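PDB 3PG0: ThreeFoil from Artificial gene, which probably binds sugars, as a designed three-fold symmetric beta-trefoil of the ricin-type lectin family that also holds a sodium ion. Local coordinates for residues Tyr29-Arg34 / Lys38-Glu43; Tyr75-Ala80 / Tyr103-Gly108; Arg114-Asp117 / Tyr123-Val126. All blocks are in the same frame, centred on the assembly; numbering follows the deposited sequence. Where two conformers were deposited one is given.

Contact 1: Tyr29-Arg34 / Lys38-Glu43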
# COMPACT_ATOMS: atom_id res chain seq x y z
N TYR A 29 7.85 -5.72 6.49
CA TYR A 29 6.63 -6.48 6.33
C TYR A 29 6.34 -6.72 4.86
O TYR A 29 6.74 -5.93 3.99
CB TYR A 29 5.43 -5.68 6.89
CG TYR A 29 5.39 -5.58 8.38
CD1 TYR A 29 4.63 -6.46 9.14
CD2 TYR A 29 6.11 -4.59 9.04
CE1 TYR A 29 4.59 -6.37 10.51
CE2 TYR A 29 6.07 -4.50 10.42
CZ TYR A 29 5.31 -5.39 11.14
OH TYR A 29 5.27 -5.31 12.52
N LYS A 30 5.67 -7.82 4.56
CA LYS A 30 5.00 -7.88 3.28
C LYS A 30 3.53 -7.60 3.55
O LYS A 30 3.02 -7.87 4.65
CB LYS A 30 5.22 -9.21 2.53
CG LYS A 30 4.62 -10.47 3.13
CD LYS A 30 4.66 -11.60 2.08
CE LYS A 30 3.93 -12.87 2.53
NZ LYS A 30 3.74 -13.86 1.40
N LEU A 31 2.87 -6.99 2.57
CA LEU A 31 1.45 -6.72 2.68
C LEU A 31 0.76 -7.51 1.60
O LEU A 31 1.00 -7.30 0.41
CB LEU A 31 1.16 -5.21 2.52
CG LEU A 31 1.44 -4.36 3.76
CD1 LEU A 31 2.92 -4.16 3.91
CD2 LEU A 31 0.74 -3.01 3.66
N VAL A 32 -0.11 -8.43 2.02
CA VAL A 32 -0.72 -9.40 1.12
C VAL A 32 -2.22 -9.15 1.05
O VAL A 32 -2.90 -9.13 2.08
CB VAL A 32 -0.47 -10.85 1.61
CG1 VAL A 32 -1.14 -11.86 0.69
CG2 VAL A 32 1.02 -11.11 1.70
N ALA A 33 -2.73 -8.95 -0.16
CA ALA A 33 -4.17 -8.73 -0.33
C ALA A 33 -4.95 -10.00 -0.04
O ALA A 33 -4.56 -11.11 -0.45
CB ALA A 33 -4.47 -8.23 -1.74
N ARG A 34 -6.06 -9.84 0.67
CA ARG A 34 -6.83 -11.00 1.12
C ARG A 34 -7.41 -11.80 -0.03
O ARG A 34 -7.43 -13.03 0.01
CB ARG A 34 -7.96 -10.53 2.05
CG ARG A 34 -8.79 -11.66 2.61
CD ARG A 34 -9.77 -11.17 3.66
NE ARG A 34 -10.50 -12.31 4.24
CZ ARG A 34 -11.35 -12.22 5.26
NH1 ARG A 34 -11.58 -11.05 5.84
NH2 ARG A 34 -11.95 -13.31 5.72
N LYS A 38 -1.59 -12.01 -3.12
CA LYS A 38 -0.44 -11.39 -3.77
C LYS A 38 -0.03 -10.08 -3.07
O LYS A 38 -0.83 -9.46 -2.36
CB LYS A 38 -0.73 -11.18 -5.26
CG LYS A 38 -0.98 -12.52 -5.98
CD LYS A 38 -1.18 -12.36 -7.47
CE LYS A 38 -1.41 -13.71 -8.12
NZ LYS A 38 -1.53 -13.60 -9.59
N ALA A 39 1.22 -9.69 -3.27
CA ALA A 39 1.87 -8.69 -2.44
C ALA A 39 1.89 -7.28 -3.02
O ALA A 39 1.92 -7.10 -4.24
CB ALA A 39 3.32 -9.15 -2.14
N LEU A 40 1.88 -6.30 -2.13
CA LEU A 40 2.09 -4.91 -2.49
C LEU A 40 3.51 -4.73 -3.02
O LEU A 40 4.49 -5.05 -2.34
CB LEU A 40 1.86 -4.04 -1.26
CG LEU A 40 1.74 -2.53 -1.48
CD1 LEU A 40 0.45 -2.21 -2.24
CD2 LEU A 40 1.76 -1.83 -0.12
N ASP A 41 3.62 -4.19 -4.24
CA ASP A 41 4.84 -4.31 -5.02
C ASP A 41 5.14 -3.01 -5.77
O ASP A 41 4.25 -2.45 -6.42
CB ASP A 41 4.63 -5.49 -5.99
CG ASP A 41 5.79 -5.73 -6.94
OD1 ASP A 41 6.17 -4.81 -7.70
OD2 ASP A 41 6.30 -6.86 -6.96
N VAL A 42 6.38 -2.52 -5.69
CA VAL A 42 6.77 -1.39 -6.54
C VAL A 42 7.28 -1.92 -7.87
O VAL A 42 8.29 -2.64 -7.93
CB VAL A 42 7.84 -0.49 -5.90
CG1 VAL A 42 8.19 0.66 -6.86
CG2 VAL A 42 7.37 0.05 -4.55
N GLU A 43 6.59 -1.52 -8.93
CA GLU A 43 6.70 -2.16 -10.24
C GLU A 43 8.13 -2.23 -10.78
O GLU A 43 8.80 -1.20 -10.95
CB GLU A 43 5.78 -1.44 -11.23
CG GLU A 43 5.73 -2.11 -12.59
CD GLU A 43 4.65 -1.51 -13.46
OE1 GLU A 43 4.52 -0.27 -13.48
OE2 GLU A 43 3.94 -2.29 -14.14
O HOH W 1 4.47 -6.50 0.16
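Leu31 and Leu40 stand side by side and point the same way, into the buried interior of a beta-trefoil. Their contact starts at the root, where Leu31 CB lies 4.0 Å from Leu40 CB, and is repeated further out between the two CD2 methyls at 4.1 Å. Although CG of Leu31 is anti to its own carbonyl carbon and that of Leu40 to its backbone N (chi1 -167°), the two chains end with their CD2 methyls together. Leucine suits both places, which are buried and apolar. Strands 29-33 and 39-42 meet at 115° instead of running alongside, so only one pair, Val32 with Ala39, is bridged. The small side chain of Ala39 is consistent with the close approach of the backbones, 4.5 Å between Val32 CA and Ala39 CA. Val32 points the other way from Leu31 and lays CG1 against the backbone of Lys38, 3.8 Å from Lys38 N. Two backbone bonds frame the crossing: Leu40 N gives its hydrogen to Leu31 O at 2.9 Å, and Ala33 N to Lys38 O at 3.0 Å. Leu31 O also receives a CA-H contact from Ala39. The aliphatic chain of Lys38 runs out toward the surface, where NZ bonds to Thr141 O. Leu31 packs further on Leu162 and Trp66, while Leu40 reaches Val53, one of the residues of the sodium site. Beyond Leu40 the strands diverge, and a water bridges the two backbones: it accepts from Leu31 N at 2.9 Å and donates to Leu40 O, an oxygen that also takes the indole NE1 of Trp66.

Contact 2: Tyr75-Ala80 / Tyr103-Gly108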
# COMPACT_ATOMS: atom_id res chain seq x y z
N TYR A 75 -1.21 6.86 12.52
CA TYR A 75 -0.71 7.03 11.15
C TYR A 75 0.70 6.48 10.98
O TYR A 75 1.51 6.50 11.92
CB TYR A 75 -0.80 8.50 10.73
CG TYR A 75 -2.23 8.93 10.52
CD1 TYR A 75 -2.91 8.58 9.36
CD2 TYR A 75 -2.91 9.65 11.49
CE1 TYR A 75 -4.23 8.95 9.17
CE2 TYR A 75 -4.23 10.04 11.30
CZ TYR A 75 -4.88 9.68 10.13
OH TYR A 75 -6.19 10.05 9.93
N TYR A 76 0.98 5.99 9.77
CA TYR A 76 2.27 5.41 9.41
C TYR A 76 2.68 5.89 8.03
O TYR A 76 1.83 6.18 7.19
CB TYR A 76 2.15 3.88 9.33
CG TYR A 76 1.88 3.22 10.66
CD1 TYR A 76 2.91 2.61 11.37
CD2 TYR A 76 0.60 3.23 11.22
CE1 TYR A 76 2.68 2.02 12.59
CE2 TYR A 76 0.36 2.63 12.45
CZ TYR A 76 1.40 2.03 13.13
OH TYR A 76 1.17 1.42 14.34
N LYS A 77 3.98 5.94 7.77
CA LYS A 77 4.44 5.95 6.39
C LYS A 77 4.92 4.54 6.09
O LYS A 77 5.38 3.82 6.99
CB LYS A 77 5.52 7.00 6.11
CG LYS A 77 6.83 6.83 6.85
CD LYS A 77 7.89 7.80 6.31
CE LYS A 77 9.21 7.61 7.05
NZ LYS A 77 10.30 8.49 6.48
N LEU A 78 4.77 4.12 4.84
CA LEU A 78 5.23 2.81 4.42
C LEU A 78 6.33 3.01 3.40
O LEU A 78 6.12 3.60 2.34
CB LEU A 78 4.08 2.00 3.81
CG LEU A 78 3.16 1.34 4.83
CD1 LEU A 78 2.16 2.34 5.38
CD2 LEU A 78 2.43 0.16 4.19
N VAL A 79 7.52 2.52 3.74
CA VAL A 79 8.71 2.83 2.95
C VAL A 79 9.22 1.56 2.29
O VAL A 79 9.49 0.57 2.97
CB VAL A 79 9.84 3.40 3.83
CG1 VAL A 79 11.03 3.75 2.97
CG2 VAL A 79 9.35 4.63 4.59
N ALA A 80 9.35 1.58 0.96
CA ALA A 80 9.79 0.40 0.23
C ALA A 80 11.27 0.14 0.47
O ALA A 80 12.10 1.05 0.38
CB ALA A 80 9.48 0.55 -1.26
N TYR A 103 6.87 7.60 -3.87
CA TYR A 103 7.46 8.91 -4.08
C TYR A 103 8.28 9.25 -2.86
O TYR A 103 7.96 8.82 -1.75
CB TYR A 103 6.36 9.98 -4.28
CG TYR A 103 6.78 11.09 -5.23
CD1 TYR A 103 6.43 11.03 -6.58
CD2 TYR A 103 7.53 12.18 -4.80
CE1 TYR A 103 6.82 12.01 -7.47
CE2 TYR A 103 7.92 13.19 -5.69
CZ TYR A 103 7.55 13.09 -7.02
OH TYR A 103 7.92 14.05 -7.95
N SER A 104 9.35 10.03 -3.06
CA SER A 104 10.13 10.50 -1.93
C SER A 104 9.20 11.10 -0.88
O SER A 104 8.26 11.84 -1.22
CB SER A 104 11.15 11.54 -2.38
OG SER A 104 12.07 10.95 -3.27
N TYR A 105 9.45 10.78 0.39
CA TYR A 105 8.61 11.25 1.47
C TYR A 105 8.85 12.73 1.75
O TYR A 105 10.00 13.16 1.91
CB TYR A 105 8.86 10.44 2.75
CG TYR A 105 7.85 10.70 3.85
CD1 TYR A 105 6.54 10.26 3.73
CD2 TYR A 105 8.20 11.40 5.01
CE1 TYR A 105 5.62 10.48 4.72
CE2 TYR A 105 7.27 11.63 6.01
CZ TYR A 105 5.98 11.17 5.85
OH TYR A 105 5.03 11.39 6.84
N SER A 106 7.77 13.49 1.83
CA SER A 106 7.86 14.90 2.20
C SER A 106 6.88 15.25 3.32
O SER A 106 6.70 16.43 3.64
CB SER A 106 7.63 15.81 0.99
OG SER A 106 6.35 15.59 0.42
N GLY A 107 6.27 14.24 3.93
CA GLY A 107 5.35 14.46 5.03
C GLY A 107 3.93 14.82 4.61
O GLY A 107 3.12 15.23 5.45
N GLY A 108 3.62 14.65 3.34
CA GLY A 108 2.28 14.97 2.86
C GLY A 108 1.23 14.03 3.45
O GLY A 108 1.52 12.86 3.73
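The charged end of Lys77, NZ, makes an off-centre cation-pi contact with the ring of Tyr105, 4.5 Å from its centroid and 35° off the ring normal. With CD over the middle of the same face, NZ lies out toward CD2 of the ring. The methylene CD sits 3.6 Å from the centroid and almost exactly above it, a CH-pi contact. Lower down the chain, Lys77 CB meets the ring at CE1, 3.7 Å away. Lysine suits the place because its long apolar chain can cover a ring while its amino group still reaches the surface. With CG between the backbone N and the carbonyl carbon (chi1 63°) and every later torsion extended, the chain is laid obliquely across the ring.

The opposite face of Tyr105 rests on its own loop: Gly107 N lies 3.4 Å above the ring plane, over its centre, so the ring is sandwiched. Glycine fits here, since the backbone has a positive phi of 83°, which would press a side chain against the preceding carbonyl. Gln111 steadies this turn, its OE1 taking the backbone N-H groups of Ser106 and Gly108 and its NE2 giving to Ser104 O. A glutamine two places before Trp113, holding a loop in this way, is consistent with the QxW motif of ricin-type beta-trefoil lectins.

Contact 3: Arg114-Asp117 / Tyr123-Val126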
# COMPACT_ATOMS: atom_id res chain seq x y z
N ARG A 114 -3.50 5.34 7.80
CA ARG A 114 -4.03 4.82 9.05
C ARG A 114 -4.15 3.31 8.93
O ARG A 114 -4.83 2.81 8.03
CB ARG A 114 -5.39 5.45 9.37
CG ARG A 114 -5.83 5.37 10.83
CD ARG A 114 -7.06 6.24 11.11
NE ARG A 114 -8.33 5.53 10.91
CZ ARG A 114 -9.16 5.73 9.88
NH1 ARG A 114 -8.88 6.62 8.95
NH2 ARG A 114 -10.29 5.04 9.79
N LEU A 115 -3.50 2.57 9.82
CA LEU A 115 -3.57 1.10 9.79
C LEU A 115 -4.63 0.57 10.75
O LEU A 115 -4.40 0.47 11.96
CB LEU A 115 -2.20 0.48 10.11
CG LEU A 115 -1.25 0.25 8.93
CD1 LEU A 115 -1.02 1.54 8.14
CD2 LEU A 115 0.08 -0.33 9.41
N VAL A 116 -5.79 0.22 10.20
CA VAL A 116 -6.97 -0.14 10.99
C VAL A 116 -7.20 -1.65 11.05
O VAL A 116 -7.40 -2.30 10.03
CB VAL A 116 -8.24 0.58 10.46
CG1 VAL A 116 -9.43 0.32 11.39
CG2 VAL A 116 -7.97 2.06 10.32
N ASP A 117 -7.16 -2.20 12.27
CA ASP A 117 -7.34 -3.62 12.51
C ASP A 117 -8.81 -3.98 12.29
O ASP A 117 -9.69 -3.41 12.94
CB ASP A 117 -6.91 -3.94 13.95
CG ASP A 117 -6.94 -5.43 14.27
OD1 ASP A 117 -7.44 -6.24 13.45
OD2 ASP A 117 -6.48 -5.79 15.37
N TYR A 123 -6.10 -5.98 7.93
CA TYR A 123 -6.15 -4.52 8.11
C TYR A 123 -6.68 -3.83 6.86
O TYR A 123 -6.55 -4.34 5.75
CB TYR A 123 -4.74 -3.97 8.33
CG TYR A 123 -4.13 -4.35 9.65
CD1 TYR A 123 -4.12 -3.47 10.71
CD2 TYR A 123 -3.55 -5.59 9.82
CE1 TYR A 123 -3.56 -3.81 11.92
CE2 TYR A 123 -2.98 -5.95 11.03
CZ TYR A 123 -2.98 -5.05 12.07
OH TYR A 123 -2.42 -5.41 13.28
N LYS A 124 -7.25 -2.64 7.04
CA LYS A 124 -7.36 -1.71 5.93
C LYS A 124 -6.38 -0.59 6.20
O LYS A 124 -6.05 -0.30 7.35
CB LYS A 124 -8.78 -1.15 5.77
CG LYS A 124 -9.29 -0.37 6.99
CD LYS A 124 -10.71 0.21 6.78
CE LYS A 124 -11.19 0.84 8.07
NZ LYS A 124 -12.60 1.37 7.96
N LEU A 125 -5.88 0.01 5.12
CA LEU A 125 -4.94 1.12 5.22
C LEU A 125 -5.62 2.29 4.56
O LEU A 125 -5.94 2.25 3.36
CB LEU A 125 -3.62 0.81 4.50
CG LEU A 125 -2.68 -0.18 5.21
CD1 LEU A 125 -3.19 -1.60 5.11
CD2 LEU A 125 -1.27 -0.09 4.61
N VAL A 126 -5.86 3.33 5.35
CA VAL A 126 -6.67 4.44 4.91
C VAL A 126 -5.81 5.69 4.78
O VAL A 126 -5.19 6.14 5.74
CB VAL A 126 -7.84 4.69 5.90
CG1 VAL A 126 -8.73 5.82 5.41
CG2 VAL A 126 -8.65 3.42 6.11
O HOH W 2 -12.49 3.45 10.53
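Leu115 and Leu125, a non-hydrogen-bonded pair of an antiparallel beta hairpin, lie side by side, with Leu115 CD1 3.8 Å from Leu125 CG; leucines suit this apolar face. Next to them, on the same face, Tyr123 turns its ring across the partner strand: CD1 lies 3.5 Å from Val116 O, an oblique approach, and CE1 is 3.9 Å from Asp117 CB. The other face carries Arg114, Val116, Lys124 and Val126. There chi1 near 60° swings the straight chain of Lys124 alongside Val116, CG at 3.7 Å from Val116 CB. Arg114 bends at chi3 (89°), which brings NH1 to 3.6 Å from Val126 CG1, with Val126 CG2 over one face of the guanidinium. Both residue types suit the place, since long aliphatic chains can pack on valines while the charged ends reach water. A water joins Arg114 NH2 to Lys124 NZ, both bonds weak; it would probably ease the nearness of two like charges.

Behind these side chains, four backbone hydrogen bonds fix the register. Arg114 and Val126 exchange two, the shorter from Arg114 N to Val126 O at 2.8 Å; Val116 and Lys124 exchange two more. At the turn, Asp117 OD1 accepts from Gly119 N. Strand 113-117 lies between strand 123-127 and strand 75-80, where Leu115 packs on Tyr76. Strand 160-164 covers the leucine and tyrosine face, through Leu162 against Leu115 and Tyr123.

Overall arrangement
Contact 1 is buried near the centre of the chain, contact 2 lies at the surface, and contact 3 spans both. All three reach the same antiparallel sheet, in which strands 75-80 and 113-117 are neighbours, so contacts 2 and 3 adjoin along these strands: the ring of Tyr75 touches Arg114, and Tyr76 packs on Leu115. Their leucines converge on one core, Leu31 of contact 1, Leu78 of 75-80 and Leu125 of contact 3 meeting through their CD2 methyls. Chemistry follows depth: leucines and backbone bonds in contact 1, a paired hairpin with one apolar and one mixed face in contact 3, and a single lysine-tyrosine pair, CH-pi with off-centre cation-pi, in contact 2.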